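Local coordinates for DUF4785 domain-containing protein (PDB 4KH9), which is of unknown function but binds calcium and carries three consecutive domains built mainly of beta strands, at residues A[20-25]-A[292-296]; A[47-51]-A[62-66]; A[164-168]-A[240-244]; A[264-270]-A[356-361]. All blocks are in the same frame, centred on the assembly; numbering follows the deposited sequence.

How the interactions relate
Interaction 1 opens near the N terminus: residues 20-25 lie on strand 293-302 of the C-terminal domain, so this contact closes a loop of 266 residues that contains interactions 2 and 3. Within that excursion, interaction 2 closes a short loop in the N-terminal domain, and interaction 3 then joins 164-168 to 240-244 inside the central domain. The two are in series, their nearest atoms about 5 Å apart. Interaction 4 starts where the central domain passes into the C-terminal one and ends at 356-361, so it crosses interaction 1 along the chain. These two also touch, Tyr295 packing on Ser267 and Ala268, whereas interaction 2 lies on the opposite side of the chain's centre.

Interaction 1: residues A[20-25]-A[292-296]; sequences LSRENL and ASRYA
Arg294 reaches out between Ser21 and Glu23 and is held there by their backbone carbonyls. Its CG is anti to the backbone N (chi1 -175°) and the chain stays extended as far as NE, which carries the guanidinium across to the loop. There the group meets Glu23 O end-on. NH1 at 2.7 Å and NH2 at 2.8 Å both donate to Glu23 O, which lies in the guanidinium plane, and the two nitrogens come from opposite faces of the carbonyl plane. NH1 also donates to Ser21 O at 2.9 Å, but from above that carbonyl, 73° out of its plane. An arginine suits this place because one rigid, flat donor group can serve two carbonyls of an irregular loop.

Ser21 OG lies over one face of the guanidinium while accepting from Glu23 N at 3.0 Å, an ST turn that shapes the peptide presenting both carbonyls. At one end of the loop Leu20 CD1 packs 3.8 Å from Arg294 CB; at the other, Leu25 CD1 comes within 3.5 Å of Arg294 NH2. Leucines thus flank the arginine at its root and its head.

Strand 293-302 runs between strands 312-322 and 345-353, and Ser293 OG bonds to Asp353. Leu25 begins strand 25-29, which joins the same sheet along 312-322 and contains the calcium-binding Asp27.

Interaction 2: residues A[47-51]-A[62-66]; sequences YGYKE and VIIST
Tyr49 and Ser65 make a polar, partly water-mediated contact between the edge strands of two different sheets of the N-terminal domain. The short strand segments 48-51 and 62-65 run nearly antiparallel, at 161°, but their axes are 9.4 Å apart, too far for ladder bonding, so side chains and a water must span the distance. Tyr49 is long enough to do so. With CG between the backbone N and the carbonyl carbon (chi1 68°), the ring reaches across to the other strand, and its hydroxyl accepts a hydrogen bond from Ser65 N at 3.2 Å. The ring meets this strand by its edge, with Ser65 O lying in the ring plane 3.6 Å from Tyr49 CE1.

The hydroxyl also donates to a water, 2.7 Å from Tyr49 OH. That water in turn gives its two hydrogens to Glu51 OE2 at 2.7 Å and to Ile63 O at 2.6 Å, so a backbone carbonyl is satisfied across the gap. Each four-stranded antiparallel sheet ends here, 48-54 bordering 150-156 and 62-65 bordering 135-140, an arrangement consistent with a beta sandwich; the side chain of Ile64 touches both Val155 and Leu138.

Glutamate suits position 51 because its two oxygens serve different partners. While OE2 takes the water and lies 3.9 Å from Val62 CG1, OE1 forms a salt bridge with Arg254 on strand 251-264 of the central domain. That strand also touches Tyr49 and Ser65, and a bound calcium ion lies about 9 Å from the Glu51 side chain.

Interaction 3: residues A[164-168]-A[240-244]; sequences LEVET and LETDV
Leu164 begins the contact by spreading its two methyls over neighbouring residues of the facing strand. A chi1 of -178° turns the fork away from the residue's own N and across the gap: CD1 packs 3.8 Å from Val244 CG2, the two side chains crossing at a slant, and CD2 points tip to tip at Thr242 CG2. Glu165 turns the other way, to a salt bridge with Arg45.

Val166 is next to face inward. Its CB lies 4.2 Å from Leu240 CD2, and its CG1 slides past the methyl of Thr242, though that residue has two conformers and their close approach is doubtful.

This alternation, leucine, valine and threonine methyls inward and acidic residues outward, is that of strands facing each other across a beta sandwich, consistent with the immunoglobulin-like E-set clan of the central domain. The strands run antiparallel at 151°, with axes 8.6 Å apart, a spacing filled by branched side chains. In the conformer described, the methyl of Thr242 faces the core while OG1 bonds to the carbonyl of Asp198, a calcium-binding residue.

Thr168 ends the row, its CG2 4.1 Å from Leu240 CD2, while its OG1 is bonded to Asn42 and to Ser170 O.

Interaction 4: residues A[264-270]-A[356-361]; sequences SIPSASL and QLKTVY
Ser264 to Leu270 pass alongside Gln356 to Tyr361 with the short strands 268-270 and 358-361 inclined at 58° and their axes 6.1 Å apart, so most of the bonding falls to side chains. Gln356 does the main work. Its chain is extended beyond CG (chi2 -174°), and the terminal amide meets the backbone of Ile265 as another peptide would: Ile265 N donates to Gln356 OE1 at 2.9 Å, on a lone pair, and Gln356 NE2 donates to Ile265 O at 3.1 Å. Both bonds are within about 6° of straight. Ile265 O also accepts from Ser267 N at 2.7 Å, in the inverse gamma turn centred on Pro266, whose ring constraint suits so tight a bend.

A classic beta bulge, in which Val360 and Tyr361 both face Leu351, lets these consecutive residues turn toward the same partner segment. Val360 CG1 fits against Ile265 O at 3.4 Å. The Tyr361 ring lies over Leu270, whose CB is 4.1 Å from the ring centroid in a CH-pi contact, while the Tyr361 hydroxyl bonds to Pro5 O. Ser264 OG bonds to Gln174 and more weakly to Thr359 O; serine is small enough for its CB to approach Lys358 CB.

Asp353 accepts from both Gln356 NE2 and Ser267 OG, so NE2 has a second acceptor besides Ile265 O, which would help to hold the amide's rotation. The chemistry implies that the turn leading from the central domain into the C-terminal one is held by specific, directional bonds, whereas Leu270 N, buried against the face of Tyr361, finds no polar partner.

Interaction 1: residues A[20-25]-A[292-296]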
loop_
_atom_site.group_PDB
_atom_site.type_symbol
_atom_site.label_atom_id
_atom_site.label_comp_id
_atom_site.label_asym_id
_atom_site.label_seq_id
_atom_site.Cartn_x
_atom_site.Cartn_y
_atom_site.Cartn_z
ATOM N N LEU A 20 -13.080 -11.619 -19.779
ATOM C CA LEU A 20 -12.239 -10.678 -20.525
ATOM C C LEU A 20 -12.446 -10.795 -22.033
ATOM O O LEU A 20 -12.783 -11.856 -22.559
ATOM C CB LEU A 20 -10.744 -10.857 -20.190
ATOM C CG LEU A 20 -10.318 -10.554 -18.747
ATOM C CD1 LEU A 20 -8.901 -11.019 -18.504
ATOM C CD2 LEU A 20 -10.471 -9.072 -18.416
ATOM N N SER A 21 -12.217 -9.687 -22.718
ATOM C CA SER A 21 -12.324 -9.614 -24.167
ATOM C C SER A 21 -11.340 -10.562 -24.849
ATOM O O SER A 21 -10.206 -10.761 -24.368
ATOM C CB SER A 21 -12.089 -8.191 -24.643
ATOM O OG SER A 21 -11.935 -8.221 -26.047
ATOM N N ARG A 22 -11.777 -11.137 -25.979
ATOM C CA ARG A 22 -11.022 -12.053 -26.821
ATOM C C ARG A 22 -10.609 -11.344 -28.117
ATOM O O ARG A 22 -10.071 -11.971 -29.031
ATOM C CB ARG A 22 -11.874 -13.301 -27.118
ATOM C CG ARG A 22 -11.338 -14.602 -26.547
ATOM C CD ARG A 22 -12.079 -15.068 -25.312
ATOM N NE ARG A 22 -11.841 -16.493 -25.068
ATOM C CZ ARG A 22 -12.228 -17.150 -23.978
ATOM N NH1 ARG A 22 -12.862 -16.513 -22.999
ATOM N NH2 ARG A 22 -11.969 -18.445 -23.850
ATOM N N GLU A 23 -10.841 -10.026 -28.185
ATOM C CA GLU A 23 -10.518 -9.227 -29.358
ATOM C C GLU A 23 -9.023 -8.992 -29.476
ATOM O O GLU A 23 -8.370 -8.596 -28.509
ATOM C CB GLU A 23 -11.255 -7.887 -29.322
ATOM C CG GLU A 23 -11.412 -7.270 -30.698
ATOM C CD GLU A 23 -12.308 -6.052 -30.770
ATOM O OE1 GLU A 23 -12.407 -5.323 -29.755
ATOM O OE2 GLU A 23 -12.826 -5.769 -31.875
ATOM N N ASN A 24 -8.491 -9.235 -30.673
ATOM C CA ASN A 24 -7.093 -8.969 -30.970
ATOM C C ASN A 24 -7.026 -7.512 -31.412
ATOM O O ASN A 24 -7.550 -7.182 -32.476
ATOM C CB ASN A 24 -6.546 -9.958 -32.029
ATOM C CG ASN A 24 -5.059 -9.866 -32.256
ATOM O OD1 ASN A 24 -4.462 -8.792 -32.244
ATOM N ND2 ASN A 24 -4.434 -10.988 -32.540
ATOM N N LEU A 25 -6.469 -6.631 -30.565
ATOM C CA LEU A 25 -6.420 -5.201 -30.857
ATOM C C LEU A 25 -5.031 -4.631 -30.817
ATOM O O LEU A 25 -4.239 -4.938 -29.923
ATOM C CB LEU A 25 -7.288 -4.409 -29.865
ATOM C CG LEU A 25 -8.770 -4.713 -29.884
ATOM C CD1 LEU A 25 -9.417 -4.363 -28.547
ATOM C CD2 LEU A 25 -9.464 -4.059 -31.084
ATOM N N ALA A 292 -4.441 -18.859 -19.046
ATOM C CA ALA A 292 -5.315 -18.312 -20.080
ATOM C C ALA A 292 -5.888 -16.971 -19.600
ATOM O O ALA A 292 -6.521 -16.901 -18.541
ATOM C CB ALA A 292 -6.437 -19.306 -20.403
ATOM N N SER A 293 -5.578 -15.892 -20.324
ATOM C CA SER A 293 -6.022 -14.554 -19.927
ATOM C C SER A 293 -5.849 -13.592 -21.059
ATOM O O SER A 293 -5.347 -13.956 -22.118
ATOM C CB SER A 293 -5.230 -14.071 -18.700
ATOM O OG SER A 293 -5.776 -12.895 -18.124
ATOM N N ARG A 294 -6.239 -12.343 -20.827
ATOM C CA ARG A 294 -6.013 -11.266 -21.785
ATOM C C ARG A 294 -4.738 -10.542 -21.389
ATOM O O ARG A 294 -4.579 -10.099 -20.249
ATOM C CB ARG A 294 -7.216 -10.315 -21.864
ATOM C CG ARG A 294 -7.040 -9.257 -22.941
ATOM C CD ARG A 294 -8.276 -8.393 -23.058
ATOM N NE ARG A 294 -8.137 -7.448 -24.162
ATOM C CZ ARG A 294 -8.229 -7.753 -25.453
ATOM N NH1 ARG A 294 -8.429 -9.008 -25.836
ATOM N NH2 ARG A 294 -8.079 -6.814 -26.372
ATOM N N TYR A 295 -3.824 -10.421 -22.341
ATOM C CA TYR A 295 -2.535 -9.782 -22.109
ATOM C C TYR A 295 -2.302 -8.647 -23.084
ATOM O O TYR A 295 -2.755 -8.704 -24.244
ATOM C CB TYR A 295 -1.399 -10.807 -22.261
ATOM C CG TYR A 295 -1.441 -11.928 -21.251
ATOM C CD1 TYR A 295 -0.794 -11.813 -20.025
ATOM C CD2 TYR A 295 -2.086 -13.124 -21.537
ATOM C CE1 TYR A 295 -0.832 -12.846 -19.085
ATOM C CE2 TYR A 295 -2.108 -14.176 -20.615
ATOM C CZ TYR A 295 -1.463 -14.038 -19.396
ATOM O OH TYR A 295 -1.519 -15.043 -18.456
ATOM N N ALA A 296 -1.561 -7.627 -22.635
ATOM C CA ALA A 296 -1.207 -6.523 -23.514
ATOM C C ALA A 296 0.268 -6.342 -23.526
ATOM O O ALA A 296 0.899 -6.248 -22.476
ATOM C CB ALA A 296 -1.892 -5.233 -23.092
#

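Interaction 2: residues A[47-51]-A[62-66]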
loop_
_atom_site.group_PDB
_atom_site.type_symbol
_atom_site.label_atom_id
_atom_site.label_comp_id
_atom_site.label_asym_id
_atom_site.label_seq_id
_atom_site.Cartn_x
_atom_site.Cartn_y
_atom_site.Cartn_z
ATOM N N TYR A 47 2.221 9.803 12.688
ATOM C CA TYR A 47 2.278 10.610 13.898
ATOM C C TYR A 47 1.185 10.139 14.861
ATOM O O TYR A 47 0.624 10.919 15.612
ATOM C CB TYR A 47 2.102 12.118 13.540
ATOM C CG TYR A 47 3.241 12.689 12.712
ATOM C CD1 TYR A 47 3.336 12.432 11.344
ATOM C CD2 TYR A 47 4.186 13.532 13.285
ATOM C CE1 TYR A 47 4.396 12.937 10.585
ATOM C CE2 TYR A 47 5.249 14.035 12.540
ATOM C CZ TYR A 47 5.337 13.754 11.188
ATOM O OH TYR A 47 6.379 14.267 10.464
ATOM N N GLY A 48 0.833 8.880 14.781
ATOM C CA GLY A 48 -0.202 8.335 15.645
ATOM C C GLY A 48 -0.220 6.839 15.561
ATOM O O GLY A 48 0.760 6.219 15.109
ATOM N N TYR A 49 -1.300 6.257 16.027
ATOM C CA TYR A 49 -1.458 4.810 15.989
ATOM C C TYR A 49 -2.937 4.449 15.844
ATOM O O TYR A 49 -3.826 5.289 16.055
ATOM C CB TYR A 49 -0.838 4.123 17.231
ATOM C CG TYR A 49 -1.564 4.409 18.541
ATOM C CD1 TYR A 49 -1.236 5.521 19.318
ATOM C CD2 TYR A 49 -2.535 3.532 19.031
ATOM C CE1 TYR A 49 -1.861 5.760 20.543
ATOM C CE2 TYR A 49 -3.195 3.782 20.233
ATOM C CZ TYR A 49 -2.845 4.895 20.990
ATOM O OH TYR A 49 -3.442 5.112 22.207
ATOM N N LYS A 50 -3.186 3.172 15.496
ATOM C CA LYS A 50 -4.531 2.622 15.349
ATOM C C LYS A 50 -4.553 1.284 15.978
ATOM O O LYS A 50 -3.567 0.557 15.848
ATOM C CB LYS A 50 -4.984 2.513 13.864
ATOM C CG LYS A 50 -5.223 3.830 13.151
ATOM C CD LYS A 50 -5.701 3.614 11.723
ATOM C CE LYS A 50 -5.992 4.926 11.038
ATOM N NZ LYS A 50 -6.189 4.750 9.576
ATOM N N GLU A 51 -5.638 0.944 16.691
ATOM C CA GLU A 51 -5.773 -0.396 17.251
ATOM C C GLU A 51 -7.222 -0.823 17.335
ATOM O O GLU A 51 -8.124 0.008 17.455
ATOM C CB GLU A 51 -5.131 -0.534 18.637
ATOM C CG GLU A 51 -5.755 0.314 19.750
ATOM C CD GLU A 51 -5.104 0.107 21.103
ATOM O OE1 GLU A 51 -4.412 -0.921 21.286
ATOM O OE2 GLU A 51 -5.322 0.952 21.997
ATOM N N VAL A 62 -9.225 1.497 28.362
ATOM C CA VAL A 62 -8.204 1.422 27.317
ATOM C C VAL A 62 -7.289 2.649 27.414
ATOM O O VAL A 62 -7.777 3.776 27.493
ATOM C CB VAL A 62 -8.925 1.313 25.927
ATOM C CG1 VAL A 62 -8.003 1.656 24.767
ATOM C CG2 VAL A 62 -9.513 -0.093 25.749
ATOM N N ILE A 63 -5.968 2.432 27.333
ATOM C CA ILE A 63 -5.008 3.519 27.393
ATOM C C ILE A 63 -4.948 4.245 26.063
ATOM O O ILE A 63 -4.694 3.622 25.033
ATOM C CB ILE A 63 -3.598 3.015 27.821
ATOM C CG1 ILE A 63 -3.620 2.525 29.300
ATOM C CG2 ILE A 63 -2.496 4.108 27.578
ATOM C CD1 ILE A 63 -2.513 1.565 29.678
ATOM N N ILE A 64 -5.161 5.577 26.106
ATOM C CA ILE A 64 -4.975 6.481 24.982
ATOM C C ILE A 64 -3.714 7.266 25.346
ATOM O O ILE A 64 -3.755 8.034 26.306
ATOM C CB ILE A 64 -6.216 7.368 24.686
ATOM C CG1 ILE A 64 -7.444 6.505 24.297
ATOM C CG2 ILE A 64 -5.883 8.425 23.605
ATOM C CD1 ILE A 64 -8.738 7.297 24.131
ATOM N N SER A 65 -2.589 7.018 24.648
ATOM C CA SER A 65 -1.317 7.657 24.973
ATOM C C SER A 65 -0.986 8.754 23.965
ATOM O O SER A 65 -1.041 8.539 22.757
ATOM C CB SER A 65 -0.196 6.614 25.020
ATOM O OG SER A 65 -0.037 5.986 23.759
ATOM N N THR A 66 -0.736 9.956 24.476
ATOM C CA THR A 66 -0.415 11.101 23.661
ATOM C C THR A 66 0.890 11.698 24.168
ATOM O O THR A 66 1.199 11.581 25.346
ATOM C CB THR A 66 -1.592 12.123 23.646
ATOM O OG1 THR A 66 -1.691 12.738 24.921
ATOM C CG2 THR A 66 -2.942 11.494 23.230
HETATM O O HOH W 1 -5.650 3.568 22.569
#

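Interaction 3: residues A[164-168]-A[240-244]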
loop_
_atom_site.group_PDB
_atom_site.type_symbol
_atom_site.label_atom_id
_atom_site.label_comp_id
_atom_site.label_asym_id
_atom_site.label_seq_id
_atom_site.Cartn_x
_atom_site.Cartn_y
_atom_site.Cartn_z
ATOM N N LEU A 164 6.768 7.554 13.227
ATOM C CA LEU A 164 7.216 6.245 12.775
ATOM C C LEU A 164 7.415 6.320 11.298
ATOM O O LEU A 164 6.504 6.763 10.599
ATOM C CB LEU A 164 6.196 5.153 13.134
ATOM C CG LEU A 164 6.577 3.720 12.745
ATOM C CD1 LEU A 164 7.709 3.196 13.624
ATOM C CD2 LEU A 164 5.388 2.813 12.809
ATOM N N GLU A 165 8.591 5.917 10.804
ATOM C CA GLU A 165 8.838 5.905 9.358
ATOM C C GLU A 165 8.945 4.436 8.864
ATOM O O GLU A 165 9.647 3.654 9.464
ATOM C CB GLU A 165 10.086 6.720 9.007
ATOM C CG GLU A 165 10.279 6.827 7.504
ATOM C CD GLU A 165 11.389 7.767 7.080
ATOM O OE1 GLU A 165 11.241 8.986 7.313
ATOM O OE2 GLU A 165 12.381 7.297 6.476
ATOM N N VAL A 166 8.192 4.074 7.803
ATOM C CA VAL A 166 8.179 2.727 7.228
ATOM C C VAL A 166 8.367 2.824 5.721
ATOM O O VAL A 166 7.945 3.813 5.104
ATOM C CB VAL A 166 6.890 1.933 7.566
ATOM C CG1 VAL A 166 6.696 1.810 9.069
ATOM C CG2 VAL A 166 5.651 2.538 6.894
ATOM N N GLU A 167 8.982 1.811 5.127
ATOM C CA GLU A 167 9.146 1.704 3.661
ATOM C C GLU A 167 9.553 0.284 3.268
ATOM O O GLU A 167 10.104 -0.427 4.089
ATOM C CB GLU A 167 10.164 2.710 3.092
ATOM C CG GLU A 167 11.567 2.590 3.636
ATOM C CD GLU A 167 12.598 3.436 2.912
ATOM O OE1 GLU A 167 12.788 3.237 1.690
ATOM O OE2 GLU A 167 13.238 4.280 3.578
ATOM N N THR A 168 9.308 -0.108 2.004
ATOM C CA THR A 168 9.755 -1.414 1.496
ATOM C C THR A 168 10.847 -1.137 0.434
ATOM O O THR A 168 10.950 -0.006 -0.042
ATOM C CB THR A 168 8.601 -2.274 1.000
ATOM O OG1 THR A 168 7.940 -1.632 -0.076
ATOM C CG2 THR A 168 7.591 -2.592 2.097
ATOM N N LEU A 240 2.022 -3.182 4.129
ATOM C CA LEU A 240 2.888 -3.399 5.258
ATOM C C LEU A 240 2.205 -2.721 6.440
ATOM O O LEU A 240 1.869 -1.539 6.336
ATOM C CB LEU A 240 4.307 -2.852 5.019
ATOM C CG LEU A 240 5.181 -2.707 6.284
ATOM C CD1 LEU A 240 5.502 -4.094 6.893
ATOM C CD2 LEU A 240 6.452 -1.906 6.004
ATOM N N GLU A 241 1.934 -3.476 7.522
ATOM C CA GLU A 241 1.330 -2.930 8.751
ATOM C C GLU A 241 2.290 -3.129 9.891
ATOM O O GLU A 241 2.769 -4.249 10.096
ATOM C CB GLU A 241 -0.015 -3.627 9.108
ATOM C CG GLU A 241 -1.147 -3.529 8.103
ATOM C CD GLU A 241 -2.457 -4.057 8.666
ATOM O OE1 GLU A 241 -2.428 -4.947 9.552
ATOM O OE2 GLU A 241 -3.521 -3.599 8.190
ATOM N N THR A 242 2.603 -2.088 10.606
ATOM C CA THR A 242 3.510 -2.238 11.732
ATOM C C THR A 242 2.981 -1.459 12.935
ATOM O O THR A 242 2.309 -0.425 12.786
ATOM C CB THR A 242 4.957 -1.848 11.371
ATOM O OG1 THR A 242 5.780 -1.960 12.535
ATOM C CG2 THR A 242 5.072 -0.468 10.804
ATOM N N ASP A 243 3.336 -1.964 14.125
ATOM C CA ASP A 243 2.968 -1.419 15.425
ATOM C C ASP A 243 4.190 -1.428 16.302
ATOM O O ASP A 243 4.886 -2.441 16.404
ATOM C CB ASP A 243 1.805 -2.228 16.055
ATOM C CG ASP A 243 0.941 -1.480 17.065
ATOM O OD1 ASP A 243 1.215 -0.265 17.322
ATOM O OD2 ASP A 243 -0.010 -2.094 17.597
ATOM N N VAL A 244 4.506 -0.268 16.871
ATOM C CA VAL A 244 5.678 -0.107 17.712
ATOM C C VAL A 244 5.259 0.510 19.085
ATOM O O VAL A 244 4.474 1.478 19.137
ATOM C CB VAL A 244 6.696 0.784 16.958
ATOM C CG1 VAL A 244 7.852 1.215 17.842
ATOM C CG2 VAL A 244 7.215 0.085 15.691
#

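Interaction 4: residues A[264-270]-A[356-361]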
loop_
_atom_site.group_PDB
_atom_site.type_symbol
_atom_site.label_atom_id
_atom_site.label_comp_id
_atom_site.label_asym_id
_atom_site.label_seq_id
_atom_site.Cartn_x
_atom_site.Cartn_y
_atom_site.Cartn_z
ATOM N N SER A 264 2.347 -9.200 -8.080
ATOM C CA SER A 264 1.735 -9.959 -9.180
ATOM C C SER A 264 2.309 -11.383 -9.296
ATOM O O SER A 264 3.381 -11.687 -8.784
ATOM C CB SER A 264 1.900 -9.227 -10.511
ATOM O OG SER A 264 3.254 -9.171 -10.928
ATOM N N ILE A 265 1.585 -12.234 -9.992
ATOM C CA ILE A 265 1.996 -13.590 -10.327
ATOM C C ILE A 265 2.608 -13.525 -11.748
ATOM O O ILE A 265 1.989 -12.924 -12.627
ATOM C CB ILE A 265 0.803 -14.557 -10.209
ATOM C CG1 ILE A 265 0.359 -14.692 -8.728
ATOM C CG2 ILE A 265 1.113 -15.932 -10.803
ATOM C CD1 ILE A 265 -1.102 -14.682 -8.585
ATOM N N PRO A 266 3.814 -14.069 -11.988
ATOM C CA PRO A 266 4.408 -13.977 -13.342
ATOM C C PRO A 266 3.709 -14.953 -14.298
ATOM O O PRO A 266 4.275 -15.972 -14.693
ATOM C CB PRO A 266 5.877 -14.337 -13.090
ATOM C CG PRO A 266 5.859 -15.240 -11.892
ATOM C CD PRO A 266 4.716 -14.771 -11.036
ATOM N N SER A 267 2.442 -14.641 -14.643
ATOM C CA SER A 267 1.527 -15.463 -15.467
ATOM C C SER A 267 1.993 -15.612 -16.913
ATOM O O SER A 267 1.498 -16.487 -17.622
ATOM C CB SER A 267 0.138 -14.849 -15.454
ATOM O OG SER A 267 0.190 -13.444 -15.664
ATOM N N ALA A 268 2.915 -14.741 -17.359
ATOM C CA ALA A 268 3.472 -14.771 -18.714
ATOM C C ALA A 268 4.782 -14.005 -18.755
ATOM O O ALA A 268 4.992 -13.083 -17.952
ATOM C CB ALA A 268 2.483 -14.192 -19.721
ATOM N N SER A 269 5.682 -14.414 -19.659
ATOM C CA SER A 269 6.979 -13.778 -19.802
ATOM C C SER A 269 7.359 -13.572 -21.254
ATOM O O SER A 269 7.000 -14.378 -22.102
ATOM C CB SER A 269 8.058 -14.620 -19.122
ATOM O OG SER A 269 7.842 -14.683 -17.723
ATOM N N LEU A 270 8.080 -12.485 -21.529
ATOM C CA LEU A 270 8.655 -12.180 -22.848
ATOM C C LEU A 270 10.012 -12.882 -22.944
ATOM O O LEU A 270 10.776 -12.865 -21.966
ATOM C CB LEU A 270 8.796 -10.669 -23.075
ATOM C CG LEU A 270 7.546 -9.802 -22.925
ATOM C CD1 LEU A 270 7.906 -8.341 -23.054
ATOM C CD2 LEU A 270 6.466 -10.181 -23.941
ATOM N N GLN A 356 -5.209 -9.718 -13.830
ATOM C CA GLN A 356 -4.604 -9.235 -12.592
ATOM C C GLN A 356 -4.607 -7.725 -12.512
ATOM O O GLN A 356 -4.518 -7.184 -11.413
ATOM C CB GLN A 356 -3.153 -9.728 -12.483
ATOM C CG GLN A 356 -3.025 -11.208 -12.149
ATOM C CD GLN A 356 -1.586 -11.555 -11.934
ATOM O OE1 GLN A 356 -1.005 -11.257 -10.892
ATOM N NE2 GLN A 356 -0.954 -12.122 -12.942
ATOM N N LEU A 357 -4.654 -7.051 -13.675
ATOM C CA LEU A 357 -4.529 -5.610 -13.836
ATOM C C LEU A 357 -3.167 -5.208 -13.258
ATOM O O LEU A 357 -3.034 -4.228 -12.522
ATOM C CB LEU A 357 -5.718 -4.830 -13.217
ATOM C CG LEU A 357 -7.049 -4.962 -13.950
ATOM C CD1 LEU A 357 -8.199 -4.494 -13.074
ATOM C CD2 LEU A 357 -7.038 -4.160 -15.254
ATOM N N LYS A 358 -2.160 -6.032 -13.582
ATOM C CA LYS A 358 -0.765 -5.849 -13.200
ATOM C C LYS A 358 0.165 -6.094 -14.390
ATOM O O LYS A 358 -0.138 -6.911 -15.277
ATOM C CB LYS A 358 -0.368 -6.820 -12.051
ATOM C CG LYS A 358 -1.129 -6.699 -10.742
ATOM C CD LYS A 358 -0.694 -5.510 -9.888
ATOM C CE LYS A 358 -1.677 -5.250 -8.767
ATOM N NZ LYS A 358 -1.404 -3.952 -8.109
ATOM N N THR A 359 1.319 -5.406 -14.380
ATOM C CA THR A 359 2.435 -5.656 -15.298
ATOM C C THR A 359 3.052 -6.946 -14.772
ATOM O O THR A 359 3.359 -7.012 -13.571
ATOM C CB THR A 359 3.386 -4.438 -15.338
ATOM O OG1 THR A 359 2.684 -3.351 -15.909
ATOM C CG2 THR A 359 4.630 -4.683 -16.163
ATOM N N VAL A 360 3.135 -8.003 -15.604
ATOM C CA VAL A 360 3.658 -9.291 -15.115
ATOM C C VAL A 360 5.110 -9.522 -15.584
ATOM O O VAL A 360 5.836 -10.325 -14.976
ATOM C CB VAL A 360 2.741 -10.474 -15.462
ATOM C CG1 VAL A 360 1.429 -10.347 -14.693
ATOM C CG2 VAL A 360 2.483 -10.597 -16.976
ATOM N N TYR A 361 5.533 -8.762 -16.602
ATOM C CA TYR A 361 6.876 -8.795 -17.167
ATOM C C TYR A 361 7.227 -7.432 -17.683
ATOM O O TYR A 361 6.422 -6.804 -18.366
ATOM C CB TYR A 361 7.033 -9.844 -18.290
ATOM C CG TYR A 361 8.468 -10.024 -18.756
ATOM C CD1 TYR A 361 9.056 -9.118 -19.641
ATOM C CD2 TYR A 361 9.254 -11.061 -18.272
ATOM C CE1 TYR A 361 10.399 -9.222 -20.002
ATOM C CE2 TYR A 361 10.595 -11.198 -18.659
ATOM C CZ TYR A 361 11.161 -10.274 -19.526
ATOM O OH TYR A 361 12.476 -10.377 -19.920
#